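Local coordinates for protein aminomethyltransferase (Bartonella henselae, PDB 3GIR) that belongs to the aminomethyltransferase (T-protein) family of multidomain enzymes, whose chains end in a small beta-barrel domain, at residues 69-74 against 242-247; 73-78 against 179-184; 79-84 against 249-254. All coordinates share one frame; numbering follows the deposited sequence. Where two conformers were deposited one is given.

Interaction 1 of 3, residues 69-74 against 242-247; sequences HLHTRA and RVEWVG. With NA (sodium ion), chain B.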
loop_
_atom_site.group_PDB
_atom_site.type_symbol
_atom_site.label_atom_id
_atom_site.label_comp_id
_atom_site.label_asym_id
_atom_site.label_seq_id
_atom_site.Cartn_x
_atom_site.Cartn_y
_atom_site.Cartn_z
ATOM N N HIS A 69 2.888 4.574 16.348
ATOM C CA HIS A 69 2.919 5.547 15.262
ATOM C C HIS A 69 4.057 6.534 15.408
ATOM O O HIS A 69 4.909 6.744 14.494
ATOM C CB HIS A 69 1.544 6.232 15.167
ATOM C CG HIS A 69 1.445 7.263 14.077
ATOM N ND1 HIS A 69 0.589 7.132 13.005
ATOM C CD2 HIS A 69 2.090 8.447 13.918
ATOM C CE1 HIS A 69 0.722 8.191 12.222
ATOM N NE2 HIS A 69 1.643 9.002 12.741
ATOM N N LEU A 70 4.081 7.209 16.566
ATOM C CA LEU A 70 5.104 8.206 16.825
ATOM C C LEU A 70 6.492 7.590 16.808
ATOM O O LEU A 70 7.407 8.212 16.267
ATOM C CB LEU A 70 4.808 8.966 18.129
ATOM C CG LEU A 70 3.520 9.805 18.133
ATOM C CD1 LEU A 70 3.177 10.229 19.624
ATOM C CD2 LEU A 70 3.526 10.986 17.177
ATOM N N HIS A 71 6.625 6.376 17.320
ATOM C CA HIS A 71 7.902 5.664 17.287
ATOM C C HIS A 71 8.468 5.501 15.884
ATOM O O HIS A 71 9.674 5.705 15.635
ATOM C CB HIS A 71 7.829 4.322 18.040
ATOM C CG HIS A 71 9.146 3.607 18.055
ATOM N ND1 HIS A 71 10.082 3.823 19.046
ATOM C CD2 HIS A 71 9.701 2.735 17.178
ATOM C CE1 HIS A 71 11.147 3.070 18.790
ATOM N NE2 HIS A 71 10.956 2.422 17.654
ATOM N N THR A 72 7.593 5.189 14.921
ATOM C CA THR A 72 7.989 4.965 13.551
ATOM C C THR A 72 8.524 6.230 12.933
ATOM O O THR A 72 9.493 6.207 12.188
ATOM C CB THR A 72 6.814 4.356 12.697
ATOM O OG1 THR A 72 6.340 3.141 13.312
ATOM C CG2 THR A 72 7.185 4.062 11.286
ATOM N N ARG A 73 7.893 7.354 13.257
ATOM C CA ARG A 73 8.321 8.623 12.667
ATOM C C ARG A 73 9.614 9.172 13.322
ATOM O O ARG A 73 10.279 10.021 12.707
ATOM C CB ARG A 73 7.216 9.633 12.695
ATOM C CG ARG A 73 6.016 9.298 11.781
ATOM C CD ARG A 73 5.512 10.477 10.988
ATOM N NE ARG A 73 4.254 10.246 10.333
ATOM C CZ ARG A 73 4.111 9.552 9.209
ATOM N NH1 ARG A 73 5.157 9.078 8.567
ATOM N NH2 ARG A 73 2.913 9.306 8.746
ATOM N N ALA A 74 9.907 8.735 14.532
ATOM C CA ALA A 74 11.092 9.213 15.301
ATOM C C ALA A 74 12.293 8.278 15.272
ATOM O O ALA A 74 13.446 8.736 15.486
ATOM C CB ALA A 74 10.653 9.513 16.732
ATOM N N ARG A 242 16.534 0.879 18.912
ATOM C CA ARG A 242 15.775 1.848 18.099
ATOM C C ARG A 242 14.468 1.217 17.514
ATOM O O ARG A 242 13.679 1.989 16.975
ATOM C CB ARG A 242 16.594 2.433 16.994
ATOM C CG ARG A 242 17.821 3.203 17.547
ATOM C CD ARG A 242 18.814 3.473 16.521
ATOM N NE ARG A 242 19.530 2.266 16.126
ATOM C CZ ARG A 242 20.677 2.273 15.435
ATOM N NH1 ARG A 242 21.231 3.416 14.971
ATOM N NH2 ARG A 242 21.242 1.131 15.174
ATOM N N VAL A 243 14.321 -0.110 17.645
ATOM C CA VAL A 243 13.267 -0.849 16.926
ATOM C C VAL A 243 12.194 -1.345 17.900
ATOM O O VAL A 243 12.485 -1.935 18.940
ATOM C CB VAL A 243 13.862 -2.053 16.196
ATOM C CG1 VAL A 243 12.846 -2.856 15.411
ATOM C CG2 VAL A 243 14.918 -1.580 15.166
ATOM N N GLU A 244 10.939 -1.095 17.509
ATOM C CA GLU A 244 9.797 -1.727 18.163
ATOM C C GLU A 244 8.881 -2.300 17.128
ATOM O O GLU A 244 8.783 -1.769 16.025
ATOM C CB GLU A 244 9.025 -0.720 19.001
ATOM C CG GLU A 244 9.851 -0.001 20.100
ATOM C CD GLU A 244 10.226 -0.905 21.297
ATOM O OE1 GLU A 244 9.751 -2.039 21.428
ATOM O OE2 GLU A 244 11.049 -0.480 22.149
ATOM N N TRP A 245 8.122 -3.316 17.501
ATOM C CA TRP A 245 7.012 -3.786 16.672
ATOM C C TRP A 245 5.876 -2.733 16.619
ATOM O O TRP A 245 5.595 -2.036 17.622
ATOM C CB TRP A 245 6.361 -4.994 17.291
ATOM C CG TRP A 245 7.023 -6.323 17.156
ATOM C CD1 TRP A 245 7.430 -7.091 18.224
ATOM C CD2 TRP A 245 7.294 -7.087 15.978
ATOM N NE1 TRP A 245 7.938 -8.263 17.783
ATOM C CE2 TRP A 245 7.870 -8.308 16.403
ATOM C CE3 TRP A 245 7.123 -6.876 14.623
ATOM C CZ2 TRP A 245 8.242 -9.321 15.510
ATOM C CZ3 TRP A 245 7.519 -7.844 13.744
ATOM C CH2 TRP A 245 8.084 -9.078 14.191
ATOM N N VAL A 246 5.332 -2.569 15.398
ATOM C CA VAL A 246 4.224 -1.672 15.146
ATOM C C VAL A 246 3.053 -2.531 14.612
ATOM O O VAL A 246 3.227 -3.325 13.686
ATOM C CB VAL A 246 4.669 -0.587 14.206
ATOM C CG1 VAL A 246 3.513 0.397 13.956
ATOM C CG2 VAL A 246 5.833 0.139 14.839
ATOM N N GLY A 247 1.862 -2.325 15.139
ATOM C CA GLY A 247 0.658 -3.049 14.774
ATOM C C GLY A 247 -0.095 -2.441 13.619
ATOM O O GLY A 247 0.245 -1.365 13.120
HETATM NA NA NA B . 14.137 -2.983 20.270
HETATM O O HOH W 1 13.775 -1.046 21.777
HETATM O O HOH W 2 12.355 -3.878 21.565
HETATM O O HOH W 3 15.678 -3.693 22.113
#

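Interaction 2 of 3, residues 73-78 against 179-184; sequences RAHAGL and GPQAAA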
loop_
_atom_site.group_PDB
_atom_site.type_symbol
_atom_site.label_atom_id
_atom_site.label_comp_id
_atom_site.label_asym_id
_atom_site.label_seq_id
_atom_site.Cartn_x
_atom_site.Cartn_y
_atom_site.Cartn_z
ATOM N N ARG A 73 7.893 7.354 13.257
ATOM C CA ARG A 73 8.321 8.623 12.667
ATOM C C ARG A 73 9.614 9.172 13.322
ATOM O O ARG A 73 10.279 10.021 12.707
ATOM C CB ARG A 73 7.216 9.633 12.695
ATOM C CG ARG A 73 6.016 9.298 11.781
ATOM C CD ARG A 73 5.512 10.477 10.988
ATOM N NE ARG A 73 4.254 10.246 10.333
ATOM C CZ ARG A 73 4.111 9.552 9.209
ATOM N NH1 ARG A 73 5.157 9.078 8.567
ATOM N NH2 ARG A 73 2.913 9.306 8.746
ATOM N N ALA A 74 9.907 8.735 14.532
ATOM C CA ALA A 74 11.092 9.213 15.301
ATOM C C ALA A 74 12.293 8.278 15.272
ATOM O O ALA A 74 13.446 8.736 15.486
ATOM C CB ALA A 74 10.653 9.513 16.732
ATOM N N HIS A 75 12.062 6.982 14.997
ATOM C CA HIS A 75 13.027 5.925 15.239
ATOM C C HIS A 75 12.941 4.879 14.114
ATOM O O HIS A 75 13.110 5.217 12.961
ATOM C CB HIS A 75 12.862 5.307 16.654
ATOM C CG HIS A 75 13.121 6.277 17.756
ATOM N ND1 HIS A 75 14.373 6.841 17.975
ATOM C CD2 HIS A 75 12.276 6.850 18.644
ATOM C CE1 HIS A 75 14.269 7.724 18.958
ATOM N NE2 HIS A 75 13.009 7.756 19.378
ATOM N N ALA A 76 12.615 3.626 14.445
ATOM C CA ALA A 76 12.442 2.591 13.426
ATOM C C ALA A 76 11.361 1.623 13.927
ATOM O O ALA A 76 11.415 1.115 15.048
ATOM C CB ALA A 76 13.748 1.849 13.191
ATOM N N GLY A 77 10.328 1.441 13.113
ATOM C CA GLY A 77 9.252 0.521 13.422
ATOM C C GLY A 77 9.381 -0.716 12.562
ATOM O O GLY A 77 9.722 -0.647 11.396
ATOM N N LEU A 78 9.132 -1.851 13.172
ATOM C CA LEU A 78 9.170 -3.155 12.515
ATOM C C LEU A 78 7.722 -3.653 12.391
ATOM O O LEU A 78 6.965 -3.743 13.364
ATOM C CB LEU A 78 9.989 -4.175 13.344
ATOM C CG LEU A 78 10.243 -5.521 12.641
ATOM C CD1 LEU A 78 11.108 -5.380 11.340
ATOM C CD2 LEU A 78 10.912 -6.510 13.706
ATOM N N GLY A 179 11.236 4.271 9.088
ATOM C CA GLY A 179 11.530 5.396 9.937
ATOM C C GLY A 179 12.918 6.014 9.659
ATOM O O GLY A 179 13.741 5.446 8.926
ATOM N N PRO A 180 13.189 7.127 10.334
ATOM C CA PRO A 180 14.458 7.800 10.108
ATOM C C PRO A 180 15.664 7.079 10.563
ATOM O O PRO A 180 16.758 7.400 10.040
ATOM C CB PRO A 180 14.277 9.127 10.855
ATOM C CG PRO A 180 13.252 8.793 11.920
ATOM C CD PRO A 180 12.301 7.915 11.181
ATOM N N GLN A 181 15.514 6.097 11.443
ATOM C CA GLN A 181 16.630 5.282 11.863
ATOM C C GLN A 181 16.707 3.920 11.193
ATOM O O GLN A 181 17.559 3.094 11.482
ATOM C CB GLN A 181 16.724 5.216 13.350
ATOM C CG GLN A 181 16.876 6.561 14.047
ATOM C CD GLN A 181 16.884 6.451 15.556
ATOM O OE1 GLN A 181 16.111 5.738 16.191
ATOM N NE2 GLN A 181 17.819 7.200 16.175
ATOM N N ALA A 182 15.764 3.652 10.294
ATOM C CA ALA A 182 15.705 2.335 9.688
ATOM C C ALA A 182 16.993 1.945 8.952
ATOM O O ALA A 182 17.442 0.810 9.065
ATOM C CB ALA A 182 14.478 2.221 8.719
ATOM N N ALA A 183 17.542 2.864 8.154
ATOM C CA ALA A 183 18.770 2.635 7.389
ATOM C C ALA A 183 19.948 2.345 8.289
ATOM O O ALA A 183 20.713 1.434 8.006
ATOM C CB ALA A 183 19.056 3.827 6.437
ATOM N N ALA A 184 20.033 3.048 9.399
ATOM C CA ALA A 184 21.107 2.819 10.345
ATOM C C ALA A 184 20.965 1.463 11.037
ATOM O O ALA A 184 21.925 0.697 11.155
ATOM C CB ALA A 184 21.202 3.990 11.340
#

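Interaction 3 of 3, residues 79-84 against 249-254; sequences FDISHM and AARDSL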
loop_
_atom_site.group_PDB
_atom_site.type_symbol
_atom_site.label_atom_id
_atom_site.label_comp_id
_atom_site.label_asym_id
_atom_site.label_seq_id
_atom_site.Cartn_x
_atom_site.Cartn_y
_atom_site.Cartn_z
ATOM N N PHE A 79 7.334 -3.978 11.171
ATOM C CA PHE A 79 5.990 -4.405 10.830
ATOM C C PHE A 79 6.054 -5.792 10.207
ATOM O O PHE A 79 6.772 -6.010 9.238
ATOM C CB PHE A 79 5.332 -3.473 9.793
ATOM C CG PHE A 79 5.282 -2.012 10.152
ATOM C CD1 PHE A 79 4.070 -1.389 10.414
ATOM C CD2 PHE A 79 6.448 -1.251 10.163
ATOM C CE1 PHE A 79 4.025 -0.026 10.715
ATOM C CE2 PHE A 79 6.376 0.084 10.511
ATOM C CZ PHE A 79 5.171 0.674 10.796
ATOM N N ASP A 80 5.270 -6.727 10.761
ATOM C CA ASP A 80 5.129 -8.007 10.138
ATOM C C ASP A 80 4.004 -7.922 9.114
ATOM O O ASP A 80 2.808 -7.834 9.452
ATOM C CB ASP A 80 4.824 -9.115 11.173
ATOM C CG ASP A 80 4.848 -10.483 10.553
ATOM O OD1 ASP A 80 4.889 -10.599 9.290
ATOM O OD2 ASP A 80 4.763 -11.486 11.327
ATOM N N ILE A 81 4.377 -7.949 7.830
ATOM C CA ILE A 81 3.477 -7.830 6.716
ATOM C C ILE A 81 3.501 -9.118 5.866
ATOM O O ILE A 81 3.306 -9.109 4.660
ATOM C CB ILE A 81 3.699 -6.509 5.903
ATOM C CG1 ILE A 81 5.111 -6.411 5.441
ATOM C CG2 ILE A 81 3.313 -5.301 6.803
ATOM C CD1 ILE A 81 5.269 -5.224 4.439
ATOM N N SER A 82 3.622 -10.257 6.561
ATOM C CA SER A 82 3.725 -11.565 5.941
ATOM C C SER A 82 2.407 -12.026 5.358
ATOM O O SER A 82 2.357 -13.093 4.757
ATOM C CB SER A 82 4.237 -12.623 6.931
ATOM O OG SER A 82 5.546 -12.295 7.373
ATOM N N HIS A 83 1.327 -11.269 5.566
ATOM C CA HIS A 83 0.031 -11.493 4.958
ATOM C C HIS A 83 0.018 -11.054 3.506
ATOM O O HIS A 83 -0.810 -11.531 2.715
ATOM C CB HIS A 83 -1.075 -10.826 5.801
ATOM C CG HIS A 83 -0.985 -9.349 5.883
ATOM N ND1 HIS A 83 0.215 -8.679 6.015
ATOM C CD2 HIS A 83 -1.931 -8.371 5.788
ATOM C CE1 HIS A 83 0.007 -7.372 6.051
ATOM N NE2 HIS A 83 -1.293 -7.150 5.895
ATOM N N MET A 84 0.911 -10.157 3.127
ATOM C CA MET A 84 1.126 -9.777 1.720
ATOM C C MET A 84 1.759 -10.952 0.990
ATOM O O MET A 84 2.285 -11.874 1.606
ATOM C CB MET A 84 2.090 -8.588 1.587
ATOM C CG MET A 84 1.726 -7.312 2.367
ATOM S SD MET A 84 0.173 -6.456 1.926
ATOM C CE MET A 84 0.639 -5.407 0.614
ATOM N N ALA A 249 -3.006 -1.074 13.462
ATOM C CA ALA A 249 -3.682 0.210 13.722
ATOM C C ALA A 249 -2.773 1.389 13.410
ATOM O O ALA A 249 -3.172 2.300 12.680
ATOM C CB ALA A 249 -4.352 0.284 15.104
ATOM N N ALA A 250 -1.545 1.311 13.898
ATOM C CA ALA A 250 -0.579 2.337 13.626
ATOM C C ALA A 250 -0.139 2.297 12.168
ATOM O O ALA A 250 0.179 3.339 11.594
ATOM C CB ALA A 250 0.617 2.233 14.610
ATOM N N ARG A 251 0.013 1.085 11.594
ATOM C CA ARG A 251 0.268 1.010 10.150
ATOM C C ARG A 251 -0.761 1.835 9.363
ATOM O O ARG A 251 -0.429 2.528 8.406
ATOM C CB ARG A 251 0.290 -0.432 9.666
ATOM C CG ARG A 251 0.354 -0.650 8.194
ATOM C CD ARG A 251 0.659 -2.061 7.898
ATOM N NE ARG A 251 0.361 -2.530 6.548
ATOM C CZ ARG A 251 1.235 -2.571 5.564
ATOM N NH1 ARG A 251 2.448 -2.081 5.725
ATOM N NH2 ARG A 251 0.864 -3.110 4.391
ATOM N N ASP A 252 -2.021 1.680 9.747
ATOM C CA ASP A 252 -3.081 2.441 9.104
ATOM C C ASP A 252 -2.990 3.978 9.304
ATOM O O ASP A 252 -3.198 4.708 8.351
ATOM C CB ASP A 252 -4.473 1.894 9.569
ATOM C CG ASP A 252 -5.572 2.315 8.616
ATOM O OD1 ASP A 252 -5.459 2.035 7.407
ATOM O OD2 ASP A 252 -6.477 3.059 9.090
ATOM N N SER A 253 -2.707 4.468 10.513
ATOM C CA SER A 253 -2.601 5.886 10.756
ATOM C C SER A 253 -1.407 6.467 10.022
ATOM O O SER A 253 -1.436 7.606 9.457
ATOM C CB SER A 253 -2.607 6.242 12.245
ATOM O OG SER A 253 -1.629 5.511 12.983
ATOM N N LEU A 254 -0.325 5.688 9.963
ATOM C CA LEU A 254 0.833 6.149 9.212
ATOM C C LEU A 254 0.537 6.326 7.748
ATOM O O LEU A 254 0.929 7.374 7.137
ATOM C CB LEU A 254 2.059 5.250 9.427
ATOM C CG LEU A 254 2.659 5.249 10.825
ATOM C CD1 LEU A 254 3.434 3.935 11.008
ATOM C CD2 LEU A 254 3.596 6.470 11.114
HETATM O O HOH W 4 -1.963 -4.359 4.707
#

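Interaction 1 of 3, residues 69-74 against 242-247
His-71 NE2 donates to the backbone O of Arg-242 at 2.8 Å, the one hydrogen bond between residues 69-74 and 242-247. It is bent, 130° at the hydrogen, and the donor stands well above the carbonyl plane. The same nitrogen makes a weak second bond to Ala-76 O, so two backbone carbonyls share one N-H. With CG anti to the backbone N (chi1 -178°), the imidazole is carried out from the helix until its far nitrogen arrives at the strand. Histidine suits this place because it offers both a donor at its end and a flat surface on the way. Over one face of the ring lies Glu-244 CG, 3.7 Å from the centroid, in a CH-pi contact. Glu-244 then bends at chi2, and its carboxylate turns off toward the sodium ion without binding it directly.

In the fold, helix 65-74 here meets strand 243-245, an outer strand of the six-stranded mixed sheet. The other side of that strand's start faces the metal: Val-243 O binds the sodium ion at 2.4 Å, three waters add to it, and the carbonyls of Leu-238 and Asp-240 complete the site. Two of those waters donate to Glu-244, one to OE2 at 2.8 Å and one to OE1 at 3.2 Å, which places the glutamate in the second shell of the sodium ion. Further along, Val-246 CG2 presses on Thr-72 OG1 at 3.4 Å; that hydroxyl is bonded to Glu-68 O within its own helix, which lets a threonine accept an apolar neighbour.

Interaction 2 of 3, residues 73-78 against 179-184
A type I beta turn from Gly-179 to Ala-182, leading into helix 182-188, folds around the backbone of His-75, the first residue to leave helix 65-74. His-75 O is the atom it closes on. Gln-181 N donates to this oxygen at 3.0 Å and nearly straight (163°), while Gly-179 CA adds a C-H...O contact at 3.4 Å. Pro-180 N also lies near His-75 O but has no hydrogen to give. Gly-179 has to be a glycine: its backbone angles (phi 131°) do not suit a side chain, and a beta carbon there would run into His-75 O.

The two residues are joined a second time through their side chains, since His-75 ND1 donates to Gln-181 OE1 at 2.7 Å. The oxygen lies in the plane of the imidazole at its edge, whereas the nitrogen stands well above the amide plane, the two flat groups being turned 50° from each other. Gln-181 reaches this point by running extended beyond CG, alongside the histidine and pointing the same way; a glutamine is long enough for that and supplies a neutral acceptor. The pairing sits beside the mixed sheet, where strands 173-178 and 76-80 are antiparallel neighbours, Gly-77 bonding to Gln-178, so the turn and the helix-to-strand corner lie at the same end of that pair. Beside the corner, Pro-180 lays CD 3.3 Å from Arg-73 O and CG 3.5 Å from Ala-74 C, bringing the CD-CG edge of its ring against the last helical residues. The small methyl of Ala-76 lets the helix start come near, with its CB 4.0 Å from Ala-182 N.

Interaction 3 of 3, residues 79-84 against 249-254
Phe-79 and Ile-81 make the tight half of this contact, receiving Arg-251 and Leu-254 from the helix. The phenyl ring comes edge-on: its CZ touches Leu-254 CD1 at 3.7 Å, and its CE1 lies 3.9 Å from Arg-251 CB, so apolar edge meets apolar carbon. Arg-251 has CG anti to the backbone N (chi1 172°) and stays extended to NE, which takes its guanidinium past the phenyl to Ile-81. There the branch methyl Ile-81 CG2 rests over one face of the guanidinium, 3.5 Å from NH1; an arginine can offer this face to an aliphatic group while its N-H bonds stay in the guanidinium plane, where NH2 meets a water.

The polar side is looser, bridged by that water where no direct bond crosses. It accepts from Arg-251 NH2 at 3.1 Å and is also bonded to His-83 NE2. Earlier in the same segment as His-83, Asp-80 OD1 accepts from Ser-82 N at 3.0 Å, an Asx turn, and also from Ser-82 OG at 2.6 Å, shaping the chain as it leaves strand 76-80. Helix 248-257 packs beside the end of that strand, with Thr-72 of helix 65-74 also against Phe-79, and Leu-174 and Ala-176 of strand 173-178 against Ile-81.

Overall arrangement
From the N terminus, helix 65-74 leads through His-75 into strand 76-80, and all three contacts start along this run. Interaction 2 closes the first loop, about 100 residues long, when the chain returns from strand 173-178 at the turn before helix 182-188. Interactions 1 and 3 close longer loops, of about 165 residues, when strand 243-245 and helix 248-257 arrive in succession. Interactions 1 and 2 share Arg-73 and Ala-74, whereas interaction 3 crosses both along the chain. Strands 243-245 and 76-80 are parallel neighbours, linked by backbone bonds from Leu-78 to Glu-244 and Val-246, and His-69 to Ser-253 joins the two helices beside them.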